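Local structure of GDP-perosamine synthase (Caulobacter crescentus, 3BN1) at residues I57-G62 / L66-V71; A117-L122 / L146-R151; D303-D308 / A366-V371. The protein catalyses the pyridoxal phosphate-dependent transfer of an amino group from L-glutamate to GDP-4-keto-6-deoxy-D-mannose, giving GDP-perosamine for the O-antigen of lipopolysaccharide. One frame throughout, in Å; residues are numbered along the deposited sequence.

Contact 1: residues I57-G62 / L66-V71; sequences IACNNG and LHLALV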
# COMPACT_ATOMS: atom_id res chain seq x y z
N ILE A 57 -4.18 -8.28 11.69
CA ILE A 57 -3.26 -7.22 11.26
C ILE A 57 -3.78 -6.51 10.02
O ILE A 57 -3.81 -7.08 8.92
CB ILE A 57 -1.84 -7.85 10.98
CG1 ILE A 57 -1.21 -8.53 12.23
CG2 ILE A 57 -0.84 -6.74 10.54
CD1 ILE A 57 -1.61 -10.02 12.50
N ALA A 58 -4.26 -5.28 10.22
CA ALA A 58 -4.86 -4.45 9.19
C ALA A 58 -3.76 -3.91 8.26
O ALA A 58 -2.74 -3.39 8.70
CB ALA A 58 -5.56 -3.29 9.83
N CYS A 59 -3.99 -4.02 6.97
CA CYS A 59 -2.99 -3.62 5.94
C CYS A 59 -3.67 -2.70 4.93
O CYS A 59 -4.90 -2.59 4.88
CB CYS A 59 -2.68 -4.93 5.19
SG CYS A 59 -1.82 -6.17 6.21
N ASN A 60 -2.87 -2.11 4.07
CA ASN A 60 -3.48 -1.22 3.11
C ASN A 60 -4.24 -1.83 1.94
O ASN A 60 -4.99 -1.13 1.26
CB ASN A 60 -2.55 -0.09 2.70
CG ASN A 60 -1.20 -0.58 2.23
OD1 ASN A 60 -0.35 0.22 1.83
ND2 ASN A 60 -0.97 -1.88 2.30
N ASN A 61 -4.07 -3.12 1.71
CA ASN A 61 -4.85 -3.85 0.73
C ASN A 61 -4.67 -5.34 0.89
O ASN A 61 -3.85 -5.79 1.68
CB ASN A 61 -4.82 -3.29 -0.70
CG ASN A 61 -3.44 -3.39 -1.34
OD1 ASN A 61 -2.96 -4.48 -1.56
ND2 ASN A 61 -2.81 -2.25 -1.65
N GLY A 62 -5.45 -6.11 0.15
CA GLY A 62 -5.39 -7.55 0.28
C GLY A 62 -4.17 -8.12 -0.46
O GLY A 62 -3.71 -9.20 -0.18
N LEU A 66 -1.25 -10.32 1.44
CA LEU A 66 -0.62 -11.56 1.05
C LEU A 66 0.90 -11.49 1.10
O LEU A 66 1.57 -12.35 1.66
CB LEU A 66 -1.07 -11.89 -0.37
CG LEU A 66 -2.46 -12.52 -0.39
CD1 LEU A 66 -3.03 -12.59 -1.88
CD2 LEU A 66 -2.43 -13.91 0.25
N HIS A 67 1.46 -10.48 0.44
CA HIS A 67 2.91 -10.30 0.44
C HIS A 67 3.43 -10.29 1.87
O HIS A 67 4.36 -11.02 2.21
CB HIS A 67 3.36 -8.99 -0.34
CG HIS A 67 4.86 -8.80 -0.43
ND1 HIS A 67 5.46 -7.57 -0.59
CD2 HIS A 67 5.87 -9.71 -0.44
CE1 HIS A 67 6.78 -7.72 -0.65
NE2 HIS A 67 7.06 -9.02 -0.56
N LEU A 68 2.83 -9.44 2.70
CA LEU A 68 3.28 -9.35 4.06
C LEU A 68 3.26 -10.72 4.76
O LEU A 68 4.22 -11.12 5.42
CB LEU A 68 2.39 -8.36 4.82
CG LEU A 68 2.73 -8.17 6.30
CD1 LEU A 68 4.18 -7.61 6.43
CD2 LEU A 68 1.74 -7.16 6.84
N ALA A 69 2.14 -11.44 4.69
CA ALA A 69 2.08 -12.72 5.42
C ALA A 69 3.15 -13.72 4.92
O ALA A 69 3.76 -14.48 5.70
CB ALA A 69 0.66 -13.30 5.24
N LEU A 70 3.38 -13.77 3.61
CA LEU A 70 4.36 -14.73 3.09
C LEU A 70 5.75 -14.37 3.62
O LEU A 70 6.55 -15.21 4.02
CB LEU A 70 4.43 -14.62 1.58
CG LEU A 70 3.18 -15.19 0.94
CD1 LEU A 70 3.06 -14.83 -0.56
CD2 LEU A 70 2.96 -16.71 1.20
N VAL A 71 6.05 -13.08 3.55
CA VAL A 71 7.38 -12.67 4.00
C VAL A 71 7.52 -13.04 5.48
O VAL A 71 8.52 -13.67 5.88
CB VAL A 71 7.63 -11.19 3.74
CG1 VAL A 71 8.97 -10.78 4.41
CG2 VAL A 71 7.71 -10.89 2.18

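Contact 2: residues A117-L122 / L146-R151; sequences AKLEAL and LEVARR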
# COMPACT_ATOMS: atom_id res chain seq x y z
N ALA A 117 -6.94 -33.37 -3.99
CA ALA A 117 -6.46 -34.61 -4.57
C ALA A 117 -5.31 -34.42 -5.54
O ALA A 117 -4.70 -35.42 -5.88
CB ALA A 117 -7.56 -35.41 -5.21
N LYS A 118 -5.03 -33.19 -5.99
CA LYS A 118 -3.94 -32.96 -6.95
C LYS A 118 -2.73 -32.35 -6.25
O LYS A 118 -1.65 -32.12 -6.81
CB LYS A 118 -4.41 -32.08 -8.12
CG LYS A 118 -5.57 -32.73 -8.85
CD LYS A 118 -5.72 -32.28 -10.32
CE LYS A 118 -5.59 -33.51 -11.26
NZ LYS A 118 -6.78 -33.82 -12.14
N LEU A 119 -2.90 -32.10 -4.97
CA LEU A 119 -1.81 -31.48 -4.23
C LEU A 119 -0.54 -32.28 -4.05
O LEU A 119 0.59 -31.81 -4.30
CB LEU A 119 -2.36 -31.16 -2.85
CG LEU A 119 -2.13 -29.89 -2.04
CD1 LEU A 119 -2.03 -28.66 -2.97
CD2 LEU A 119 -3.31 -29.87 -1.01
N GLU A 120 -0.68 -33.50 -3.52
CA GLU A 120 0.51 -34.24 -3.12
C GLU A 120 1.59 -34.43 -4.11
O GLU A 120 2.76 -34.35 -3.77
CB GLU A 120 0.20 -35.54 -2.39
CG GLU A 120 1.13 -35.67 -1.22
CD GLU A 120 0.66 -36.73 -0.30
OE1 GLU A 120 -0.51 -37.12 -0.48
OE2 GLU A 120 1.46 -37.13 0.57
N ALA A 121 1.16 -34.72 -5.32
CA ALA A 121 2.05 -34.98 -6.42
C ALA A 121 2.78 -33.70 -6.79
O ALA A 121 3.67 -33.71 -7.64
CB ALA A 121 1.22 -35.42 -7.59
N LEU A 122 2.38 -32.57 -6.20
CA LEU A 122 3.08 -31.32 -6.59
C LEU A 122 4.15 -30.93 -5.57
O LEU A 122 4.97 -29.98 -5.77
CB LEU A 122 2.08 -30.16 -6.69
CG LEU A 122 1.14 -30.31 -7.90
CD1 LEU A 122 0.17 -29.10 -7.79
CD2 LEU A 122 1.95 -30.20 -9.12
N LEU A 146 -5.28 -29.65 4.78
CA LEU A 146 -4.51 -29.56 6.03
C LEU A 146 -3.87 -30.93 6.28
O LEU A 146 -2.70 -31.04 6.74
CB LEU A 146 -5.40 -29.16 7.20
CG LEU A 146 -5.87 -27.69 7.13
CD1 LEU A 146 -6.91 -27.45 8.19
CD2 LEU A 146 -4.66 -26.74 7.41
N GLU A 147 -4.61 -31.99 5.93
CA GLU A 147 -4.05 -33.34 6.09
C GLU A 147 -2.73 -33.48 5.31
O GLU A 147 -1.70 -33.91 5.87
CB GLU A 147 -5.08 -34.43 5.74
CG GLU A 147 -4.64 -35.88 6.10
CD GLU A 147 -3.52 -36.46 5.20
OE1 GLU A 147 -3.46 -36.18 3.98
OE2 GLU A 147 -2.68 -37.25 5.70
N VAL A 148 -2.74 -33.09 4.03
CA VAL A 148 -1.51 -33.19 3.21
C VAL A 148 -0.38 -32.30 3.77
O VAL A 148 0.78 -32.74 3.94
CB VAL A 148 -1.81 -32.85 1.74
CG1 VAL A 148 -0.54 -32.80 0.89
CG2 VAL A 148 -2.74 -33.86 1.20
N ALA A 149 -0.73 -31.05 4.06
CA ALA A 149 0.25 -30.08 4.57
C ALA A 149 0.94 -30.57 5.84
O ALA A 149 2.16 -30.48 5.97
CB ALA A 149 -0.42 -28.68 4.84
N ARG A 150 0.16 -31.11 6.77
CA ARG A 150 0.75 -31.57 8.04
C ARG A 150 1.72 -32.73 7.88
O ARG A 150 2.78 -32.78 8.53
CB ARG A 150 -0.33 -31.84 9.07
CG ARG A 150 -1.22 -30.62 9.28
CD ARG A 150 -2.30 -30.80 10.35
NE ARG A 150 -2.71 -29.49 10.88
CZ ARG A 150 -3.96 -29.08 11.10
NH1 ARG A 150 -5.00 -29.87 10.86
NH2 ARG A 150 -4.18 -27.88 11.61
N ARG A 151 1.40 -33.57 6.90
CA ARG A 151 2.19 -34.72 6.54
C ARG A 151 3.53 -34.30 5.94
O ARG A 151 4.52 -35.02 6.10
CB ARG A 151 1.43 -35.56 5.50
CG ARG A 151 1.63 -37.05 5.62
CD ARG A 151 0.33 -37.82 5.75
NE ARG A 151 -0.60 -37.56 4.65
CZ ARG A 151 -0.25 -37.52 3.37
NH1 ARG A 151 -1.18 -37.23 2.44
NH2 ARG A 151 1.01 -37.74 3.02

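Contact 3: residues D303-D308 / A366-V371; sequences DQVIKD and AALDQV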
# COMPACT_ATOMS: atom_id res chain seq x y z
N ASP A 303 -17.81 -14.69 -23.61
CA ASP A 303 -17.52 -13.28 -23.76
C ASP A 303 -18.62 -12.52 -24.45
O ASP A 303 -18.90 -11.35 -24.12
CB ASP A 303 -16.15 -13.01 -24.41
CG ASP A 303 -15.01 -13.54 -23.55
OD1 ASP A 303 -15.24 -13.87 -22.38
OD2 ASP A 303 -13.88 -13.66 -24.05
N GLN A 304 -19.30 -13.21 -25.37
CA GLN A 304 -20.40 -12.57 -26.10
C GLN A 304 -21.61 -12.31 -25.16
O GLN A 304 -22.23 -11.28 -25.23
CB GLN A 304 -20.84 -13.43 -27.29
CG GLN A 304 -21.76 -12.68 -28.25
CD GLN A 304 -21.13 -11.36 -28.76
OE1 GLN A 304 -20.05 -11.39 -29.31
NE2 GLN A 304 -21.80 -10.21 -28.55
N VAL A 305 -21.96 -13.25 -24.28
CA VAL A 305 -23.02 -13.09 -23.30
C VAL A 305 -22.73 -11.89 -22.43
O VAL A 305 -23.62 -11.09 -22.20
CB VAL A 305 -23.04 -14.34 -22.35
CG1 VAL A 305 -23.87 -14.06 -21.07
CG2 VAL A 305 -23.54 -15.58 -23.13
N ILE A 306 -21.47 -11.70 -22.02
CA ILE A 306 -21.13 -10.55 -21.16
C ILE A 306 -21.40 -9.30 -21.98
O ILE A 306 -22.02 -8.33 -21.51
CB ILE A 306 -19.63 -10.55 -20.70
CG1 ILE A 306 -19.39 -11.56 -19.56
CG2 ILE A 306 -19.27 -9.21 -20.13
CD1 ILE A 306 -17.93 -12.09 -19.46
N LYS A 307 -21.01 -9.32 -23.25
CA LYS A 307 -21.31 -8.12 -24.03
C LYS A 307 -22.80 -7.96 -24.20
O LYS A 307 -23.28 -6.84 -24.23
CB LYS A 307 -20.73 -8.21 -25.44
CG LYS A 307 -19.24 -8.38 -25.32
CD LYS A 307 -18.58 -8.51 -26.63
CE LYS A 307 -17.07 -8.72 -26.52
NZ LYS A 307 -16.60 -9.44 -27.75
N ASP A 308 -23.54 -9.04 -24.39
CA ASP A 308 -24.95 -8.80 -24.60
C ASP A 308 -25.66 -8.34 -23.34
O ASP A 308 -26.60 -7.53 -23.38
CB ASP A 308 -25.59 -10.06 -25.15
CG ASP A 308 -25.01 -10.46 -26.50
OD1 ASP A 308 -24.40 -9.62 -27.22
OD2 ASP A 308 -25.20 -11.64 -26.86
N ALA A 366 -34.15 -12.47 -17.05
CA ALA A 366 -34.85 -12.31 -18.29
C ALA A 366 -33.83 -12.04 -19.39
O ALA A 366 -33.96 -12.57 -20.50
CB ALA A 366 -35.82 -11.16 -18.18
N ALA A 367 -32.84 -11.20 -19.05
CA ALA A 367 -31.75 -10.88 -19.98
C ALA A 367 -31.00 -12.15 -20.36
O ALA A 367 -30.73 -12.36 -21.54
CB ALA A 367 -30.77 -9.85 -19.38
N LEU A 368 -30.73 -13.01 -19.37
CA LEU A 368 -30.03 -14.27 -19.63
C LEU A 368 -30.89 -15.16 -20.51
O LEU A 368 -30.38 -15.88 -21.36
CB LEU A 368 -29.72 -14.97 -18.32
CG LEU A 368 -28.55 -14.39 -17.46
CD1 LEU A 368 -28.48 -15.19 -16.16
CD2 LEU A 368 -27.19 -14.65 -18.24
N ASP A 369 -32.21 -15.17 -20.26
CA ASP A 369 -33.11 -15.91 -21.11
C ASP A 369 -32.95 -15.43 -22.59
O ASP A 369 -32.87 -16.22 -23.58
CB ASP A 369 -34.56 -15.77 -20.63
CG ASP A 369 -35.55 -16.40 -21.60
OD1 ASP A 369 -35.35 -17.58 -21.98
OD2 ASP A 369 -36.47 -15.70 -22.06
N GLN A 370 -32.86 -14.11 -22.74
CA GLN A 370 -32.66 -13.49 -24.06
C GLN A 370 -31.31 -13.77 -24.73
O GLN A 370 -31.26 -14.06 -25.90
CB GLN A 370 -32.87 -11.98 -23.95
CG GLN A 370 -32.41 -11.20 -25.17
CD GLN A 370 -33.14 -9.88 -25.26
OE1 GLN A 370 -33.88 -9.52 -24.33
NE2 GLN A 370 -32.95 -9.16 -26.37
N VAL A 371 -30.20 -13.67 -23.99
CA VAL A 371 -28.85 -13.86 -24.53
C VAL A 371 -28.20 -15.24 -24.56
O VAL A 371 -27.17 -15.42 -25.17
CB VAL A 371 -27.86 -12.79 -23.97
CG1 VAL A 371 -28.55 -11.41 -24.04
CG2 VAL A 371 -27.41 -13.11 -22.50
O HOH W 1 -24.99 -14.24 -26.14

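Contact 1: residues I57-G62 / L66-V71
Cys59 lays its sulfur against one methyl branch of Leu68, SG to CD2 at 3.7 Å, and this is the side-chain meeting that joins the strand to the helix. Each side chain leaves its backbone pointing at the other segment; Leu68 has CG anti to its own N (chi1 179°), which carries the isobutyl group across the gap. Ile198, on the adjacent strand 196-200, touches both residues and extends this apolar layer. Strand 55-59 is an outermost strand of the large mixed sheet of a fold type I aminotransferase, and the chain turns from it directly into helix 62-72. The first helical turn closes with a backbone bond from Leu66 N to Gly62 O, 3.2 Å long and nearly straight at 163°. Leu66 CG lies 3.6 Å from the same carbonyl oxygen. Gly62, at the helix start, supplies its backbone N-H to the phosphate oxygen OP1 of the pyridoxal phosphate-modified residue 188. Just before it Asn61 is the N-cap, its OD1 accepting from Thr64 N, while its ND2 donates to Asn231 O of the second subunit.

Contact 2: residues A117-L122 / L146-R151
Glu120 OE2 accepts from two donors, Arg151 NH2 across the contact and His152 NE2 just beyond it. The bond from Arg151 NH2 to Glu120 OE2 measures 2.6 Å; it arrives on the syn side of the carboxylate but tilted 29° from its plane. A second bond, from Arg151 NH1 to Glu120 OE1 at 3.0 Å, is almost straight (177°), so the guanidinium grips the carboxylate end-on, one nitrogen to each oxygen. The two flat groups are nonetheless turned 48° against each other: the acceptors stay near the guanidinium plane, whereas the donors come in from outside the carboxylate plane. Bends at chi2 and chi3 curl the arginine back along its own helix, where NH1 also donates to Glu147 OE1 at 2.9 Å. NH1 therefore serves both acids, and Glu147 becomes the second-shell residue that restrains the arginine's rotation in a three-residue salt-bridge network. The positive group between the two carboxylates would be expected to offset their mutual repulsion. Beneath the charges, Val148 CG1 packs on Glu120 CG at 3.9 Å, and Leu119 CD2 comes within 4.3 Å of Val148 CB. The apolar side continues inward: Leu119 rests on Ile82 of strand 80-84 and Ala149 on Val156 of strand 155-159, placing segments 117-122 and 146-151 against the large sheet.

Contact 3: residues D303-D308 / A366-V371
Val371 is flanked by two side chains of the segment 303-308. Its CG1 methyl comes to 3.4 Å from Asp308 CB, a close approach in which the two side chains run antiparallel, one alongside the other. The other branch, CG2, meets Val305 CG1 at 3.9 Å. A chi1 of -45° splits the isopropyl group in this way, with CG1 beside the backbone N and CG2 between N and the carbonyl carbon. One turn back along the same helix, Leu368 CD2 reaches Val305 CG1 at 4.4 Å and widens the apolar patch. Leu309, next after Asp308 on helix 302-311, adds to this packing by touching Ala367, Leu368 and Val371. The segment axes approach to 10.1 Å with 130° between their N-to-C directions, a steep crossing somewhat nearer to perpendicular than to antiparallel. Such packing belongs to the smaller C-terminal domain of a fold type I aminotransferase, where Val305 rests on Leu348 and Leu368 on Leu350, both in strand 347-350 of the four-stranded antiparallel sheet. No direct hydrogen bond joins the two segments, but a water spans them, donating to Asp308 OD2 and to Val371 O at 2.7 Å each. The other carboxylate oxygen is held within its own helix: Gln304 NE2 donates to Asp308 OD1 (3.0 Å, 161°), from above the carboxylate plane. With one oxygen taken by the glutamine and the other by water, the rotation of this group is restrained. Farther out, Asp369 forms salt bridges with Arg269 and Arg273.

How the contacts relate
The three contacts follow one another along the chain without interleaving, and none touches another. Contacts 1 and 2 have centres about 25 Å apart and share the large mixed sheet: contact 1 involves its outermost strand 55-59, while contact 2 packs beside strands 80-84 and 155-159. Contact 3 packs its two helices against the separate four-stranded antiparallel sheet of the C-terminal part, its centre about 38 Å from that of contact 1, on the opposite side of the chain's centre, and about 40 Å from that of contact 2. Only contact 1 reaches the cofactor and the second subunit; contact 2 joins segment 117-122 to helix 142-151, and no other protein chain touches it or contact 3.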